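Local coordinates for protein fructose 1-phosphate kinase (Staphylococcus aureus, PDB 2JG5) that probably phosphorylates fructose 1-phosphate to fructose 1,6-bisphosphate with ATP, as a member of the pfkB family of carbohydrate kinases, at residues Met1-Tyr13 and Glu126-Ile139. Numbering follows the deposited sequence.
Sequences MIYTVTFNPSIDY and EDIVIVAGSVPSSI
The ring of F7 fills a hollow formed by V131, S134, V135, P136 and I139, where the chain turns away after strand 128-132. I139 CD1 lies over one face, 3.8 Å from the centroid of the F7 ring, in a CH-pi contact. At the ring's far end, V131 CG1 meets F7 CZ at 3.6 Å, while P136 CD presses on F7 CB and the S134 carbonyl oxygen lies at the ring edge. CG of F7 stands beside its own backbone N (chi1 -58°), which sends the ring into this hollow.

Before F7, strands 2-6 and 128-132 pair in parallel. Y3 carries the central bonds: its N donates to I128 O (2.8 Å), and its O receives I130 N in a nearly straight bond (2.7 Å, 177°). On one face of the sheet, I130 CD1 sits over the gap between the CG2 methyls of I2 and T4; on the other, V5 CG2 packs against V129 CG1 and V131 CG2. Past the last, weak bond of the ladder, the strands spread. At the opposite end, D127 OD2 meets the Y3 ring edge at CE1 (3.5 Å) and is held by T124 N.

These two strands are central in the parallel sheet of this ribokinase-type fold, strand 54-56 flanking 2-6 and strand 157-161 flanking 128-132. Helix 143-154 packs on F7 and V131 through I147, and T4 OG1 bonds to S43 of helix 38-48.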
ATOM      1  N   MET A   1      -0.130  -2.559 -33.815  1.00 35.12           N
ATOM      2  CA  MET A   1      -0.129  -2.452 -32.315  1.00 34.94           C
ATOM      3  C   MET A   1       0.404  -1.114 -31.801  1.00 34.17           C
ATOM      4  O   MET A   1       1.333  -0.558 -32.362  1.00 34.29           O
ATOM      5  CB  MET A   1       0.632  -3.631 -31.680  1.00 35.08           C
ATOM      6  CG  MET A   1       0.603  -3.681 -30.121  1.00 36.32           C
ATOM      7  SD  MET A   1      -0.982  -3.359 -29.282  1.00 40.14           S
ATOM      8  CE  MET A   1      -1.997  -4.697 -29.937  1.00 39.35           C
ATOM      9  N   ILE A   2      -0.214  -0.618 -30.728  1.00 33.70           N
ATOM     10  CA  ILE A   2       0.188   0.601 -30.021  1.00 32.94           C
ATOM     11  C   ILE A   2       0.738   0.257 -28.631  1.00 32.90           C
ATOM     12  O   ILE A   2       0.133  -0.514 -27.889  1.00 33.01           O
ATOM     13  CB  ILE A   2      -1.010   1.574 -29.874  1.00 32.80           C
ATOM     14  CG1 ILE A   2      -1.389   2.153 -31.241  1.00 32.94           C
ATOM     15  CG2 ILE A   2      -0.681   2.693 -28.913  1.00 32.06           C
ATOM     16  CD1 ILE A   2      -2.807   2.637 -31.357  1.00 33.13           C
ATOM     17  N   TYR A   3       1.884   0.845 -28.284  1.00 32.70           N
ATOM     18  CA  TYR A   3       2.565   0.576 -27.021  1.00 32.11           C
ATOM     19  C   TYR A   3       2.701   1.830 -26.184  1.00 31.88           C
ATOM     20  O   TYR A   3       3.156   2.861 -26.672  1.00 31.79           O
ATOM     21  CB  TYR A   3       3.957   0.004 -27.269  1.00 31.70           C
ATOM     22  CG  TYR A   3       3.943  -1.296 -28.023  1.00 31.97           C
ATOM     23  CD1 TYR A   3       4.201  -1.331 -29.397  1.00 31.33           C
ATOM     24  CD2 TYR A   3       3.672  -2.502 -27.367  1.00 30.84           C
ATOM     25  CE1 TYR A   3       4.184  -2.520 -30.089  1.00 30.14           C
ATOM     26  CE2 TYR A   3       3.658  -3.692 -28.050  1.00 30.15           C
ATOM     27  CZ  TYR A   3       3.916  -3.694 -29.406  1.00 30.58           C
ATOM     28  OH  TYR A   3       3.893  -4.878 -30.090  1.00 31.01           O
ATOM     29  N   THR A   4       2.294   1.736 -24.920  1.00 31.58           N
ATOM     30  CA  THR A   4       2.563   2.798 -23.958  1.00 31.18           C
ATOM     31  C   THR A   4       3.732   2.361 -23.070  1.00 31.06           C
ATOM     32  O   THR A   4       3.867   1.179 -22.749  1.00 31.27           O
ATOM     33  CB  THR A   4       1.310   3.141 -23.123  1.00 31.30           C
ATOM     34  OG1 THR A   4       0.922   2.010 -22.335  1.00 30.88           O
ATOM     35  CG2 THR A   4       0.166   3.523 -24.049  1.00 30.37           C
ATOM     36  N   VAL A   5       4.613   3.291 -22.729  1.00 30.70           N
ATOM     37  CA  VAL A   5       5.739   2.970 -21.852  1.00 30.34           C
ATOM     38  C   VAL A   5       5.604   3.832 -20.585  1.00 30.81           C
ATOM     39  O   VAL A   5       5.497   5.048 -20.671  1.00 30.74           O
ATOM     40  CB  VAL A   5       7.097   3.188 -22.558  1.00 30.38           C
ATOM     41  CG1 VAL A   5       8.266   2.750 -21.670  1.00 30.38           C
ATOM     42  CG2 VAL A   5       7.147   2.440 -23.912  1.00 30.18           C
ATOM     43  N   THR A   6       5.547   3.172 -19.429  1.00 30.57           N
ATOM     44  CA  THR A   6       5.532   3.813 -18.123  1.00 30.92           C
ATOM     45  C   THR A   6       6.716   3.220 -17.338  1.00 30.51           C
ATOM     46  O   THR A   6       6.702   2.059 -16.956  1.00 30.44           O
ATOM     47  CB  THR A   6       4.175   3.576 -17.357  1.00 30.86           C
ATOM     48  OG1 THR A   6       3.063   4.022 -18.152  1.00 32.13           O
ATOM     49  CG2 THR A   6       4.141   4.309 -16.050  1.00 31.17           C
ATOM     50  N   PHE A   7       7.750   4.029 -17.132  1.00 30.17           N
ATOM     51  CA  PHE A   7       8.936   3.625 -16.380  1.00 29.59           C
ATOM     52  C   PHE A   7       8.682   3.363 -14.898  1.00 29.75           C
ATOM     53  O   PHE A   7       9.287   2.468 -14.313  1.00 29.68           O
ATOM     54  CB  PHE A   7      10.008   4.702 -16.479  1.00 29.08           C
ATOM     55  CG  PHE A   7      10.433   5.016 -17.865  1.00 28.62           C
ATOM     56  CD1 PHE A   7      10.521   6.337 -18.285  1.00 29.44           C
ATOM     57  CD2 PHE A   7      10.765   4.002 -18.756  1.00 28.86           C
ATOM     58  CE1 PHE A   7      10.931   6.643 -19.571  1.00 30.37           C
ATOM     59  CE2 PHE A   7      11.177   4.294 -20.033  1.00 28.47           C
ATOM     60  CZ  PHE A   7      11.259   5.620 -20.448  1.00 29.68           C
ATOM     61  N   ASN A   8       7.802   4.163 -14.298  1.00 29.72           N
ATOM     62  CA  ASN A   8       7.564   4.119 -12.873  1.00 30.15           C
ATOM     63  C   ASN A   8       6.050   4.082 -12.550  1.00 30.27           C
ATOM     64  O   ASN A   8       5.529   4.965 -11.868  1.00 30.19           O
ATOM     65  CB  ASN A   8       8.258   5.331 -12.209  1.00 30.61           C
ATOM     66  CG  ASN A   8       8.291   5.243 -10.694  1.00 30.52           C
ATOM     67  OD1 ASN A   8       8.026   4.192 -10.117  1.00 31.41           O
ATOM     68  ND2 ASN A   8       8.613   6.355 -10.042  1.00 30.83           N
ATOM     69  N   PRO A   9       5.337   3.052 -13.038  1.00 30.38           N
ATOM     70  CA  PRO A   9       3.899   2.976 -12.782  1.00 30.36           C
ATOM     71  C   PRO A   9       3.553   2.927 -11.290  1.00 30.66           C
ATOM     72  O   PRO A   9       4.413   2.649 -10.442  1.00 30.62           O
ATOM     73  CB  PRO A   9       3.504   1.655 -13.447  1.00 30.37           C
ATOM     74  CG  PRO A   9       4.774   0.878 -13.529  1.00 29.94           C
ATOM     75  CD  PRO A   9       5.806   1.892 -13.822  1.00 29.81           C
ATOM     76  N   SER A  10       2.295   3.171 -10.967  1.00 30.53           N
ATOM     77  CA  SER A  10       1.934   3.283  -9.570  1.00 30.79           C
ATOM     78  C   SER A  10       0.621   2.638  -9.232  1.00 31.00           C
ATOM     79  O   SER A  10      -0.277   2.534 -10.067  1.00 31.58           O
ATOM     80  CB  SER A  10       1.859   4.757  -9.171  1.00 30.78           C
ATOM     81  OG  SER A  10       0.997   5.446 -10.046  1.00 29.98           O
ATOM     82  N   ILE A  11       0.518   2.195  -7.989  1.00 31.24           N
ATOM     83  CA  ILE A  11      -0.786   2.100  -7.378  1.00 31.03           C
ATOM     84  C   ILE A  11      -1.065   3.490  -6.819  1.00 30.99           C
ATOM     85  O   ILE A  11      -0.252   4.075  -6.086  1.00 31.31           O
ATOM     86  CB  ILE A  11      -0.870   1.013  -6.292  1.00 30.91           C
ATOM     87  CG1 ILE A  11      -0.473  -0.335  -6.883  1.00 30.63           C
ATOM     88  CG2 ILE A  11      -2.300   0.930  -5.709  1.00 30.61           C
ATOM     89  CD1 ILE A  11      -0.379  -1.452  -5.878  1.00 30.10           C
ATOM     90  N   ASP A  12      -2.196   4.041  -7.222  1.00 30.83           N
ATOM     91  CA  ASP A  12      -2.662   5.273  -6.646  1.00 30.54           C
ATOM     92  C   ASP A  12      -3.621   4.914  -5.511  1.00 30.43           C
ATOM     93  O   ASP A  12      -4.782   4.596  -5.726  1.00 29.92           O
ATOM     94  CB  ASP A  12      -3.290   6.151  -7.721  1.00 30.33           C
ATOM     95  CG  ASP A  12      -2.301   6.503  -8.834  1.00 30.71           C
ATOM     96  OD1 ASP A  12      -1.082   6.340  -8.623  1.00 29.47           O
ATOM     97  OD2 ASP A  12      -2.736   6.953  -9.917  1.00 31.39           O
ATOM     98  N   TYR A  13      -3.082   4.931  -4.298  1.00 30.28           N
ATOM     99  CA  TYR A  13      -3.849   4.639  -3.101  1.00 29.95           C
ATOM    100  C   TYR A  13      -4.619   5.891  -2.653  1.00 30.16           C
ATOM    101  O   TYR A  13      -4.068   6.795  -2.021  1.00 29.83           O
ATOM    102  CB  TYR A  13      -2.908   4.104  -2.018  1.00 29.42           C
ATOM    103  CG  TYR A  13      -3.576   3.617  -0.754  1.00 28.23           C
ATOM    104  CD1 TYR A  13      -4.895   3.157  -0.762  1.00 28.64           C
ATOM    105  CD2 TYR A  13      -2.877   3.595   0.451  1.00 27.39           C
ATOM    106  CE1 TYR A  13      -5.503   2.706   0.404  1.00 29.28           C
ATOM    107  CE2 TYR A  13      -3.477   3.146   1.630  1.00 29.45           C
ATOM    108  CZ  TYR A  13      -4.788   2.703   1.597  1.00 28.89           C
ATOM    109  OH  TYR A  13      -5.381   2.243   2.740  1.00 28.14           O
ATOM    110  N   GLU A 126       4.458   0.057 -38.577  1.00 35.09           N
ATOM    111  CA  GLU A 126       3.022   0.231 -38.353  1.00 35.19           C
ATOM    112  C   GLU A 126       2.656   0.528 -36.895  1.00 34.41           C
ATOM    113  O   GLU A 126       1.505   0.862 -36.593  1.00 34.58           O
ATOM    114  CB  GLU A 126       2.276  -1.022 -38.818  1.00 34.95           C
ATOM    115  CG  GLU A 126       2.057  -1.097 -40.315  1.00 36.08           C
ATOM    116  CD  GLU A 126       1.280  -2.340 -40.726  1.00 36.67           C
ATOM    117  OE1 GLU A 126       1.358  -3.373 -40.012  1.00 37.77           O
ATOM    118  OE2 GLU A 126       0.596  -2.281 -41.771  1.00 38.36           O
ATOM    119  N   ASP A 127       3.638   0.393 -36.005  1.00 33.48           N
ATOM    120  CA  ASP A 127       3.437   0.552 -34.569  1.00 32.78           C
ATOM    121  C   ASP A 127       3.584   1.999 -34.109  1.00 32.42           C
ATOM    122  O   ASP A 127       4.272   2.812 -34.740  1.00 32.63           O
ATOM    123  CB  ASP A 127       4.427  -0.310 -33.764  1.00 32.45           C
ATOM    124  CG  ASP A 127       4.203  -1.808 -33.932  1.00 32.40           C
ATOM    125  OD1 ASP A 127       3.181  -2.242 -34.513  1.00 33.92           O
ATOM    126  OD2 ASP A 127       5.074  -2.566 -33.479  1.00 32.36           O
ATOM    127  N   ILE A 128       2.928   2.299 -32.992  1.00 31.70           N
ATOM    128  CA  ILE A 128       3.079   3.566 -32.304  1.00 30.90           C
ATOM    129  C   ILE A 128       3.628   3.245 -30.924  1.00 30.60           C
ATOM    130  O   ILE A 128       3.126   2.357 -30.226  1.00 30.08           O
ATOM    131  CB  ILE A 128       1.732   4.351 -32.203  1.00 31.17           C
ATOM    132  CG1 ILE A 128       1.074   4.450 -33.594  1.00 30.16           C
ATOM    133  CG2 ILE A 128       1.928   5.734 -31.487  1.00 29.94           C
ATOM    134  CD1 ILE A 128      -0.096   5.397 -33.691  1.00 31.10           C
ATOM    135  N   VAL A 129       4.693   3.950 -30.564  1.00 30.12           N
ATOM    136  CA  VAL A 129       5.273   3.854 -29.239  1.00 29.47           C
ATOM    137  C   VAL A 129       5.092   5.209 -28.548  1.00 29.66           C
ATOM    138  O   VAL A 129       5.585   6.249 -29.034  1.00 29.63           O
ATOM    139  CB  VAL A 129       6.765   3.413 -29.293  1.00 29.57           C
ATOM    140  CG1 VAL A 129       7.354   3.322 -27.882  1.00 28.44           C
ATOM    141  CG2 VAL A 129       6.893   2.058 -30.023  1.00 27.97           C
ATOM    142  N   ILE A 130       4.348   5.183 -27.441  1.00 29.17           N
ATOM    143  CA  ILE A 130       4.102   6.362 -26.606  1.00 29.02           C
ATOM    144  C   ILE A 130       4.925   6.229 -25.326  1.00 29.48           C
ATOM    145  O   ILE A 130       4.757   5.279 -24.558  1.00 29.47           O
ATOM    146  CB  ILE A 130       2.602   6.521 -26.238  1.00 28.72           C
ATOM    147  CG1 ILE A 130       1.730   6.511 -27.502  1.00 28.76           C
ATOM    148  CG2 ILE A 130       2.367   7.812 -25.417  1.00 27.73           C
ATOM    149  CD1 ILE A 130       0.332   5.960 -27.301  1.00 28.86           C
ATOM    150  N   VAL A 131       5.821   7.184 -25.103  1.00 29.69           N
ATOM    151  CA  VAL A 131       6.640   7.170 -23.906  1.00 29.85           C
ATOM    152  C   VAL A 131       6.273   8.399 -23.107  1.00 30.44           C
ATOM    153  O   VAL A 131       6.392   9.523 -23.583  1.00 30.48           O
ATOM    154  CB  VAL A 131       8.166   7.114 -24.224  1.00 30.12           C
ATOM    155  CG1 VAL A 131       8.979   6.863 -22.950  1.00 28.82           C
ATOM    156  CG2 VAL A 131       8.456   6.035 -25.243  1.00 28.23           C
ATOM    157  N   ALA A 132       5.793   8.168 -21.892  1.00 30.92           N
ATOM    158  CA  ALA A 132       5.284   9.240 -21.073  1.00 31.41           C
ATOM    159  C   ALA A 132       5.687   9.021 -19.632  1.00 32.08           C
ATOM    160  O   ALA A 132       5.524   7.910 -19.084  1.00 32.32           O
ATOM    161  CB  ALA A 132       3.757   9.342 -21.202  1.00 31.21           C
ATOM    162  N   GLY A 133       6.216  10.085 -19.025  1.00 32.33           N
ATOM    163  CA  GLY A 133       6.523  10.078 -17.607  1.00 32.63           C
ATOM    164  C   GLY A 133       7.888  10.601 -17.216  1.00 33.08           C
ATOM    165  O   GLY A 133       8.768  10.857 -18.071  1.00 32.94           O
ATOM    166  N   SER A 134       8.054  10.774 -15.908  1.00 33.16           N
ATOM    167  CA  SER A 134       9.336  11.131 -15.341  1.00 33.71           C
ATOM    168  C   SER A 134      10.227   9.896 -15.360  1.00 33.61           C
ATOM    169  O   SER A 134       9.747   8.763 -15.236  1.00 34.07           O
ATOM    170  CB  SER A 134       9.166  11.649 -13.911  1.00 33.82           C
ATOM    171  OG  SER A 134       8.413  12.862 -13.899  1.00 34.74           O
ATOM    172  N   VAL A 135      11.524  10.124 -15.534  1.00 33.16           N
ATOM    173  CA  VAL A 135      12.490   9.048 -15.558  1.00 32.31           C
ATOM    174  C   VAL A 135      12.993   8.744 -14.140  1.00 31.93           C
ATOM    175  O   VAL A 135      13.590   9.607 -13.507  1.00 31.65           O
ATOM    176  CB  VAL A 135      13.664   9.414 -16.490  1.00 32.61           C
ATOM    177  CG1 VAL A 135      14.749   8.356 -16.441  1.00 31.91           C
ATOM    178  CG2 VAL A 135      13.157   9.618 -17.923  1.00 32.17           C
ATOM    179  N   PRO A 136      12.755   7.510 -13.645  1.00 31.48           N
ATOM    180  CA  PRO A 136      13.292   7.061 -12.357  1.00 31.30           C
ATOM    181  C   PRO A 136      14.818   7.106 -12.322  1.00 31.16           C
ATOM    182  O   PRO A 136      15.483   6.889 -13.348  1.00 31.17           O
ATOM    183  CB  PRO A 136      12.797   5.612 -12.238  1.00 31.14           C
ATOM    184  CG  PRO A 136      12.373   5.222 -13.601  1.00 31.12           C
ATOM    185  CD  PRO A 136      11.953   6.459 -14.297  1.00 31.32           C
ATOM    186  N   SER A 137      15.356   7.399 -11.142  1.00 30.95           N
ATOM    187  CA  SER A 137      16.787   7.646 -10.954  1.00 30.42           C
ATOM    188  C   SER A 137      17.665   6.462 -11.335  1.00 30.04           C
ATOM    189  O   SER A 137      18.813   6.653 -11.721  1.00 29.98           O
ATOM    190  CB  SER A 137      17.057   8.008  -9.498  1.00 30.44           C
ATOM    191  OG  SER A 137      16.482   7.049  -8.629  1.00 30.07           O
ATOM    192  N   SER A 138      17.118   5.250 -11.220  1.00 29.49           N
ATOM    193  CA  SER A 138      17.871   4.018 -11.461  1.00 29.16           C
ATOM    194  C   SER A 138      17.993   3.617 -12.941  1.00 29.33           C
ATOM    195  O   SER A 138      18.783   2.729 -13.275  1.00 29.79           O
ATOM    196  CB  SER A 138      17.300   2.856 -10.633  1.00 29.11           C
ATOM    197  OG  SER A 138      15.949   2.612 -10.960  1.00 27.24           O
ATOM    198  N   ILE A 139      17.234   4.267 -13.825  1.00 28.66           N
ATOM    199  CA  ILE A 139      17.393   4.034 -15.265  1.00 28.33           C
ATOM    200  C   ILE A 139      18.173   5.172 -15.956  1.00 28.29           C
ATOM    201  O   ILE A 139      18.343   6.239 -15.372  1.00 28.21           O
ATOM    202  CB  ILE A 139      16.036   3.694 -15.980  1.00 28.46           C
ATOM    203  CG1 ILE A 139      15.139   4.929 -16.127  1.00 27.75           C
ATOM    204  CG2 ILE A 139      15.334   2.539 -15.268  1.00 27.74           C
ATOM    205  CD1 ILE A 139      14.058   4.769 -17.186  1.00 27.91           C
TER
HETATM  206  O   HOH W   1       7.404   6.935 -17.909  1.00 34.76           O